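Lytic polysaccharide monooxygenase (Neurospora crassa, PDB 4QI8) probably breaks the beta-1,4-glycosidic bonds of cellulose by oxidation at a copper centre, drawing on a reductant and an oxygen cosubstrate. Local coordinates at residues Ile89-Gly94 against Gly134-Leu138; Ser129-Gly134 against Ile165-Thr171. The contacts are given in a common frame with arbitrary orientation. Where two conformers were deposited one is given. Residues are numbered along the deposited sequence.

Overall arrangement
Both contacts sit on the larger sheet of the AA9 beta-sandwich, where strands 134-144 and 155-166 are antiparallel neighbours. Contact 1 lays the loop residues Ile89-Gly94 over the start of strand 134-144; contact 2 joins the loop leading into that strand to the end of strand 155-166 and the loop after it. They share Gly134, and their centres are about 15 Å apart. Tyr136 connects them, its CD1 lying 3.5 Å from Ile165 CD1 and its OH 3.7 Å from Ile131 CD1. Neither reaches the copper bound by His1, His72 and Tyr157, although strand 155-166 carries both the copper ligand Tyr157, near its start, and Ile165 of contact 2, near its end.

Contact 1 of 2, residues Ile89-Gly94 against Gly134-Leu138; sequences INSWTG and GSYLL
Residues Ile89-Gly94 form part of the loop between strands 76-82 and 99-104 and cover one face of the extended strand Gly134-Leu138. The segment opens with a type I beta turn, Asn90 and Ser91 at its corners, closed by Trp92 N to Ile89 O at 3.1 Å, so that Ile89 and Trp92 both point toward the strand. Gly134 starts the strand at phi 157°, backbone angles that call for glycine. Ser135 faces the loop, with Ser135 CA 6.4 Å from Ile89 CA; a small polar residue suits this partly exposed position, where one water joins Ser135 OG (3.0 Å) to Ile89 N (2.9 Å). Ile89, with both chi angles t, sets CD1 4.0 Å from Ser135 CB and 3.2 Å from the backbone O of Tyr136. The Tyr136 side chain turns to the other face of the sheet, its hydroxyl hydrogen-bonded to Lys132 O. This is the two-faced pattern of a beta-sandwich strand: Tyr136 and Leu138 point inward, and Leu138 meets Ile62 and Tyr64 of the opposing sheet, while Ser135 and Leu137 lie beneath the loop. Leu137 (chi1 m, chi2 t) spreads its methyls between two apolar partners, CD2 4.2 Å from Ile89 CD1 and CD1 3.8 Å from Trp92 CE3, which it meets obliquely. Gly94, at positive phi, keeps its CA 4.4 Å from Leu137 CD1, where a side chain would crowd that methyl.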
ATOM      1  N   ILE A  89     -10.372  12.994  -8.940  1.00 10.57           N
ATOM      2  CA  ILE A  89      -9.520  12.273  -8.012  1.00 10.02           C
ATOM      3  C   ILE A  89      -9.299  13.031  -6.701  1.00  9.66           C
ATOM      4  O   ILE A  89      -9.231  12.401  -5.654  1.00 11.45           O
ATOM      5  CB  ILE A  89      -8.184  11.893  -8.665  1.00 11.31           C
ATOM      6  CG1 ILE A  89      -7.342  11.062  -7.687  1.00 11.84           C
ATOM      7  CG2 ILE A  89      -7.433  13.119  -9.145  1.00 11.35           C
ATOM      8  CD1 ILE A  89      -6.285  10.236  -8.335  1.00 12.80           C
ATOM      9  N   ASN A  90      -9.223  14.362  -6.737  1.00 10.25           N
ATOM     10  CA  ASN A  90      -8.963  15.115  -5.510  1.00  9.31           C
ATOM     11  C   ASN A  90     -10.043  14.890  -4.470  1.00 10.81           C
ATOM     12  O   ASN A  90      -9.780  14.961  -3.277  1.00 12.55           O
ATOM     13  CB  ASN A  90      -8.878  16.616  -5.781  1.00 10.18           C
ATOM     14  CG  ASN A  90      -7.582  17.037  -6.439  1.00  9.86           C
ATOM     15  OD1 ASN A  90      -6.587  16.318  -6.416  1.00 11.05           O
ATOM     16  ND2 ASN A  90      -7.594  18.228  -7.024  1.00 13.48           N
ATOM     17  N   SER A  91     -11.256  14.614  -4.926  0.95 10.41           N
ATOM     18  CA  SER A  91     -12.399  14.486  -4.032  0.55 13.40           C
ATOM     19  C   SER A  91     -12.705  13.025  -3.666  1.00 12.74           C
ATOM     20  O   SER A  91     -13.499  12.762  -2.769  0.81 17.67           O
ATOM     21  CB  SER A  91     -13.634  15.142  -4.670  0.55 15.36           C
ATOM     22  OG  SER A  91     -13.418  16.526  -4.947  0.55 14.66           O
ATOM     23  N   TRP A  92     -12.073  12.079  -4.352  1.00  9.92           N
ATOM     24  CA  TRP A  92     -12.466  10.673  -4.227  1.00  9.60           C
ATOM     25  C   TRP A  92     -11.704   9.968  -3.109  1.00  9.72           C
ATOM     26  O   TRP A  92     -10.479   9.900  -3.130  1.00 10.16           O
ATOM     27  CB  TRP A  92     -12.237   9.958  -5.550  1.00 11.09           C
ATOM     28  CG  TRP A  92     -12.924   8.636  -5.674  1.00 10.23           C
ATOM     29  CD1 TRP A  92     -14.267   8.411  -5.754  1.00 13.16           C
ATOM     30  CD2 TRP A  92     -12.302   7.350  -5.763  1.00  9.40           C
ATOM     31  NE1 TRP A  92     -14.521   7.066  -5.889  1.00 13.05           N
ATOM     32  CE2 TRP A  92     -13.331   6.392  -5.895  1.00 10.86           C
ATOM     33  CE3 TRP A  92     -10.977   6.915  -5.757  1.00  9.65           C
ATOM     34  CZ2 TRP A  92     -13.067   5.031  -6.024  1.00 11.55           C
ATOM     35  CZ3 TRP A  92     -10.721   5.565  -5.885  1.00 11.13           C
ATOM     36  CH2 TRP A  92     -11.757   4.640  -6.030  1.00 10.84           C
ATOM     37  N   THR A  93     -12.420   9.434  -2.126  1.00 11.29           N
ATOM     38  CA  THR A  93     -11.759   8.816  -0.974  1.00 11.61           C
ATOM     39  C   THR A  93     -11.393   7.342  -1.190  1.00 11.13           C
ATOM     40  O   THR A  93     -10.522   6.811  -0.506  1.00 14.50           O
ATOM     41  CB  THR A  93     -12.628   8.926   0.281  1.00 14.06           C
ATOM     42  OG1 THR A  93     -13.831   8.183   0.079  1.00 16.27           O
ATOM     43  CG2 THR A  93     -12.978  10.376   0.561  1.00 14.88           C
ATOM     44  N   GLY A  94     -12.050   6.679  -2.134  1.00 11.31           N
ATOM     45  CA  GLY A  94     -11.782   5.275  -2.388  1.00 10.63           C
ATOM     46  C   GLY A  94     -12.558   4.363  -1.468  1.00  9.73           C
ATOM     47  O   GLY A  94     -12.038   3.363  -0.986  1.00  9.69           O
ATOM     48  N   GLY A 134      -6.967   5.886 -16.584  1.00 12.28           N
ATOM     49  CA  GLY A 134      -7.816   6.731 -15.774  1.00 12.00           C
ATOM     50  C   GLY A 134      -7.048   7.261 -14.586  1.00 10.71           C
ATOM     51  O   GLY A 134      -5.844   7.060 -14.479  1.00 10.91           O
ATOM     52  N   SER A 135      -7.746   7.949 -13.699  1.00 10.63           N
ATOM     53  CA  SER A 135      -7.147   8.380 -12.443  1.00  9.62           C
ATOM     54  C   SER A 135      -7.228   7.255 -11.428  1.00  8.48           C
ATOM     55  O   SER A 135      -8.227   6.540 -11.381  1.00 10.05           O
ATOM     56  CB  SER A 135      -7.854   9.618 -11.919  1.00 11.47           C
ATOM     57  OG  SER A 135      -7.715  10.697 -12.825  1.00 15.57           O
ATOM     58  N   TYR A 136      -6.182   7.125 -10.617  1.00  8.68           N
ATOM     59  CA  TYR A 136      -6.071   6.043  -9.646  1.00  7.65           C
ATOM     60  C   TYR A 136      -5.467   6.529  -8.338  1.00  7.10           C
ATOM     61  O   TYR A 136      -4.632   7.444  -8.328  1.00  7.56           O
ATOM     62  CB  TYR A 136      -5.132   4.944 -10.148  1.00  8.51           C
ATOM     63  CG  TYR A 136      -5.682   3.989 -11.184  1.00  8.41           C
ATOM     64  CD1 TYR A 136      -5.781   4.357 -12.524  1.00  8.88           C
ATOM     65  CD2 TYR A 136      -6.061   2.704 -10.828  1.00  8.24           C
ATOM     66  CE1 TYR A 136      -6.262   3.474 -13.474  1.00  9.61           C
ATOM     67  CE2 TYR A 136      -6.536   1.810 -11.769  1.00  8.76           C
ATOM     68  CZ  TYR A 136      -6.623   2.194 -13.089  1.00  8.67           C
ATOM     69  OH  TYR A 136      -7.107   1.275 -13.995  1.00 10.07           O
ATOM     70  N   LEU A 137      -5.854   5.874  -7.243  1.00  6.71           N
ATOM     71  CA  LEU A 137      -5.080   5.922  -6.021  1.00  6.00           C
ATOM     72  C   LEU A 137      -4.174   4.703  -5.963  1.00  6.53           C
ATOM     73  O   LEU A 137      -4.597   3.588  -6.300  1.00  6.68           O
ATOM     74  CB  LEU A 137      -5.994   5.925  -4.801  1.00  6.60           C
ATOM     75  CG  LEU A 137      -6.941   7.122  -4.721  1.00  8.14           C
ATOM     76  CD1 LEU A 137      -7.904   6.969  -3.549  1.00  8.60           C
ATOM     77  CD2 LEU A 137      -6.157   8.406  -4.581  1.00 10.95           C
ATOM     78  N   LEU A 138      -2.940   4.929  -5.506  1.00  5.93           N
ATOM     79  CA  LEU A 138      -1.980   3.868  -5.240  1.00  6.02           C
ATOM     80  C   LEU A 138      -1.704   3.863  -3.749  1.00  5.76           C
ATOM     81  O   LEU A 138      -1.133   4.815  -3.219  1.00  5.94           O
ATOM     82  CB  LEU A 138      -0.691   4.092  -6.022  1.00  6.01           C
ATOM     83  CG  LEU A 138       0.462   3.130  -5.716  1.00  7.01           C
ATOM     84  CD1 LEU A 138       0.148   1.679  -6.057  1.00  7.57           C
ATOM     85  CD2 LEU A 138       1.701   3.591  -6.448  1.00  7.64           C
TER
HETATM   86  O   HOH W   1      -9.828  12.596 -11.777  1.00 17.41           O

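Contact 2 of 2, residues Ser129-Gly134 against Ile165-Thr171; sequences SCIKSG and ITGGGST
Antiparallel pairing of Gly134 with Ile165, CA atoms 5.4 Å apart, closes this contact at the sheet end: Gly134 N donates to Ile165 O (3.0 Å) and Ile165 N to Gly134 O (2.8 Å). Beyond Thr166 strand 155-166 gives way to an irregular loop. Gly167 takes positive phi, and the chain then passes close along Cys130-Ser133, with Gly169 N bonded to Ile131 O and Thr171 N to Cys130 O, both 2.8 Å. Gly168 and Gly169 suit this course because a CB would clash with Ile131 O and Cys130 O respectively. These backbone bonds join two loops at the end of the beta-sandwich, and the disulfide of Cys130 with Cys214 ties the C-terminal residue to the same place. Three waters bridge the backbones: Ser129 O to Gly167 O, Lys132 N to Thr171 O, and Ser133 N to Gly169 O. Among the side chains, Cys130 CB lies 3.3 Å from Thr171 OG1, while branched, apolar Ile131 (chi1 p) and Ile165 (chi1 m) turn into the buried interior, their CD1 atoms 4.1 Å apart beside Tyr136.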
ATOM      1  N   SER A 129       0.126  -3.555 -17.151  1.00 14.84           N
ATOM      2  CA  SER A 129      -0.017  -2.992 -18.491  1.00 15.40           C
ATOM      3  C   SER A 129      -1.462  -2.966 -18.956  1.00 14.77           C
ATOM      4  O   SER A 129      -1.839  -2.150 -19.803  1.00 17.09           O
ATOM      5  CB  SER A 129       0.807  -3.806 -19.497  1.00 16.58           C
ATOM      6  OG  SER A 129       0.323  -5.137 -19.613  1.00 18.69           O
ATOM      7  N   CYS A 130      -2.263  -3.876 -18.419  1.00 14.23           N
ATOM      8  CA  CYS A 130      -3.544  -4.196 -19.029  1.00 14.89           C
ATOM      9  C   CYS A 130      -4.734  -3.454 -18.433  1.00 14.73           C
ATOM     10  O   CYS A 130      -5.840  -3.544 -18.966  1.00 16.15           O
ATOM     11  CB  CYS A 130      -3.791  -5.708 -18.963  1.00 16.14           C
ATOM     12  SG  CYS A 130      -3.816  -6.383 -17.268  1.00 19.75           S
ATOM     13  N   ILE A 131      -4.526  -2.729 -17.338  1.00 14.72           N
ATOM     14  CA  ILE A 131      -5.644  -2.080 -16.673  1.00 13.92           C
ATOM     15  C   ILE A 131      -6.085  -0.831 -17.437  1.00 13.56           C
ATOM     16  O   ILE A 131      -5.339  -0.277 -18.244  1.00 14.71           O
ATOM     17  CB  ILE A 131      -5.326  -1.756 -15.192  1.00 12.34           C
ATOM     18  CG1 ILE A 131      -4.106  -0.837 -15.088  1.00 12.22           C
ATOM     19  CG2 ILE A 131      -5.102  -3.045 -14.413  1.00 13.78           C
ATOM     20  CD1 ILE A 131      -3.848  -0.345 -13.683  1.00 13.41           C
ATOM     21  N   LYS A 132      -7.315  -0.402 -17.187  1.00 13.19           N
ATOM     22  CA  LYS A 132      -7.910   0.709 -17.921  1.00 14.62           C
ATOM     23  C   LYS A 132      -7.279   2.044 -17.531  1.00 12.59           C
ATOM     24  O   LYS A 132      -7.093   2.324 -16.354  1.00 13.17           O
ATOM     25  CB  LYS A 132      -9.414   0.756 -17.643  1.00 16.77           C
ATOM     26  CG  LYS A 132     -10.256   1.342 -18.767  1.00 25.56           C
ATOM     27  CD  LYS A 132     -11.725   1.435 -18.380  1.00 29.44           C
ATOM     28  CE  LYS A 132     -12.360   2.670 -18.997  1.00 29.93           C
ATOM     29  NZ  LYS A 132     -13.818   2.783 -18.717  1.00 32.83           N
ATOM     30  N   SER A 133      -6.969   2.875 -18.517  1.00 13.10           N
ATOM     31  CA  SER A 133      -6.464   4.213 -18.245  1.00 13.31           C
ATOM     32  C   SER A 133      -7.470   4.969 -17.395  1.00 12.60           C
ATOM     33  O   SER A 133      -8.672   4.716 -17.452  1.00 14.51           O
ATOM     34  CB  SER A 133      -6.227   4.975 -19.543  1.00 16.63           C
ATOM     35  OG  SER A 133      -7.437   5.131 -20.253  1.00 22.66           O
ATOM     36  N   GLY A 134      -6.967   5.886 -16.584  1.00 12.28           N
ATOM     37  CA  GLY A 134      -7.816   6.731 -15.774  1.00 12.00           C
ATOM     38  C   GLY A 134      -7.048   7.261 -14.586  1.00 10.71           C
ATOM     39  O   GLY A 134      -5.844   7.060 -14.479  1.00 10.91           O
ATOM     40  N   ILE A 165      -3.069   7.273 -14.816  1.00 10.68           N
ATOM     41  CA  ILE A 165      -2.463   6.160 -15.534  1.00 11.08           C
ATOM     42  C   ILE A 165      -2.914   6.226 -16.987  1.00 12.73           C
ATOM     43  O   ILE A 165      -4.109   6.275 -17.277  1.00 13.71           O
ATOM     44  CB  ILE A 165      -2.808   4.801 -14.887  1.00 11.56           C
ATOM     45  CG1 ILE A 165      -2.212   4.744 -13.473  1.00 10.99           C
ATOM     46  CG2 ILE A 165      -2.290   3.654 -15.749  1.00 13.55           C
ATOM     47  CD1 ILE A 165      -2.452   3.439 -12.709  1.00 12.12           C
ATOM     48  N   THR A 166      -1.942   6.259 -17.891  1.00 12.87           N
ATOM     49  CA  THR A 166      -2.205   6.410 -19.314  1.00 14.87           C
ATOM     50  C   THR A 166      -1.838   5.150 -20.085  1.00 14.57           C
ATOM     51  O   THR A 166      -1.123   4.283 -19.588  1.00 16.00           O
ATOM     52  CB  THR A 166      -1.383   7.565 -19.886  1.00 17.59           C
ATOM     53  OG1 THR A 166       0.010   7.260 -19.755  1.00 17.04           O
ATOM     54  CG2 THR A 166      -1.687   8.864 -19.153  1.00 17.80           C
ATOM     55  N   GLY A 167      -2.335   5.059 -21.315  1.00 15.46           N
ATOM     56  CA  GLY A 167      -1.985   3.973 -22.215  1.00 18.04           C
ATOM     57  C   GLY A 167      -2.406   2.607 -21.720  1.00 18.86           C
ATOM     58  O   GLY A 167      -1.653   1.640 -21.829  1.00 23.89           O
ATOM     59  N   GLY A 168      -3.618   2.514 -21.198  1.00 19.14           N
ATOM     60  CA  GLY A 168      -4.044   1.289 -20.551  1.00 19.89           C
ATOM     61  C   GLY A 168      -4.431   0.201 -21.529  1.00 20.15           C
ATOM     62  O   GLY A 168      -4.250   0.326 -22.747  1.00 21.73           O
ATOM     63  N   GLY A 169      -4.951  -0.886 -20.971  1.00 19.96           N
ATOM     64  CA  GLY A 169      -5.522  -1.965 -21.740  1.00 20.37           C
ATOM     65  C   GLY A 169      -6.995  -2.016 -21.427  1.00 20.91           C
ATOM     66  O   GLY A 169      -7.611  -0.982 -21.150  1.00 21.28           O
ATOM     67  N   SER A 170      -7.549  -3.225 -21.443  1.00 21.37           N
ATOM     68  CA  SER A 170      -8.977  -3.424 -21.249  1.00 21.80           C
ATOM     69  C   SER A 170      -9.293  -4.456 -20.165  1.00 22.50           C
ATOM     70  O   SER A 170     -10.438  -4.895 -20.048  1.00 25.23           O
ATOM     71  CB  SER A 170      -9.610  -3.876 -22.566  1.00 22.67           C
ATOM     72  OG  SER A 170      -8.949  -5.026 -23.077  1.00 25.44           O
ATOM     73  N   THR A 171      -8.298  -4.849 -19.373  1.00 16.94           N
ATOM     74  CA  THR A 171      -8.524  -5.861 -18.347  1.00 15.26           C
ATOM     75  C   THR A 171      -9.075  -5.235 -17.066  1.00 16.66           C
ATOM     76  O   THR A 171      -8.458  -4.349 -16.486  1.00 18.14           O
ATOM     77  CB  THR A 171      -7.237  -6.626 -18.011  1.00 16.34           C
ATOM     78  OG1 THR A 171      -6.697  -7.206 -19.206  1.00 18.19           O
ATOM     79  CG2 THR A 171      -7.525  -7.729 -17.006  1.00 17.35           C
TER
HETATM   80  O   HOH W   2      -0.451  -0.985 -21.925  1.00 32.51           O
HETATM   81  O   HOH W   3      -9.160  -1.888 -15.523  1.00 17.97           O
HETATM   82  O   HOH W   4      -7.356   2.022 -21.240  1.00 23.13           O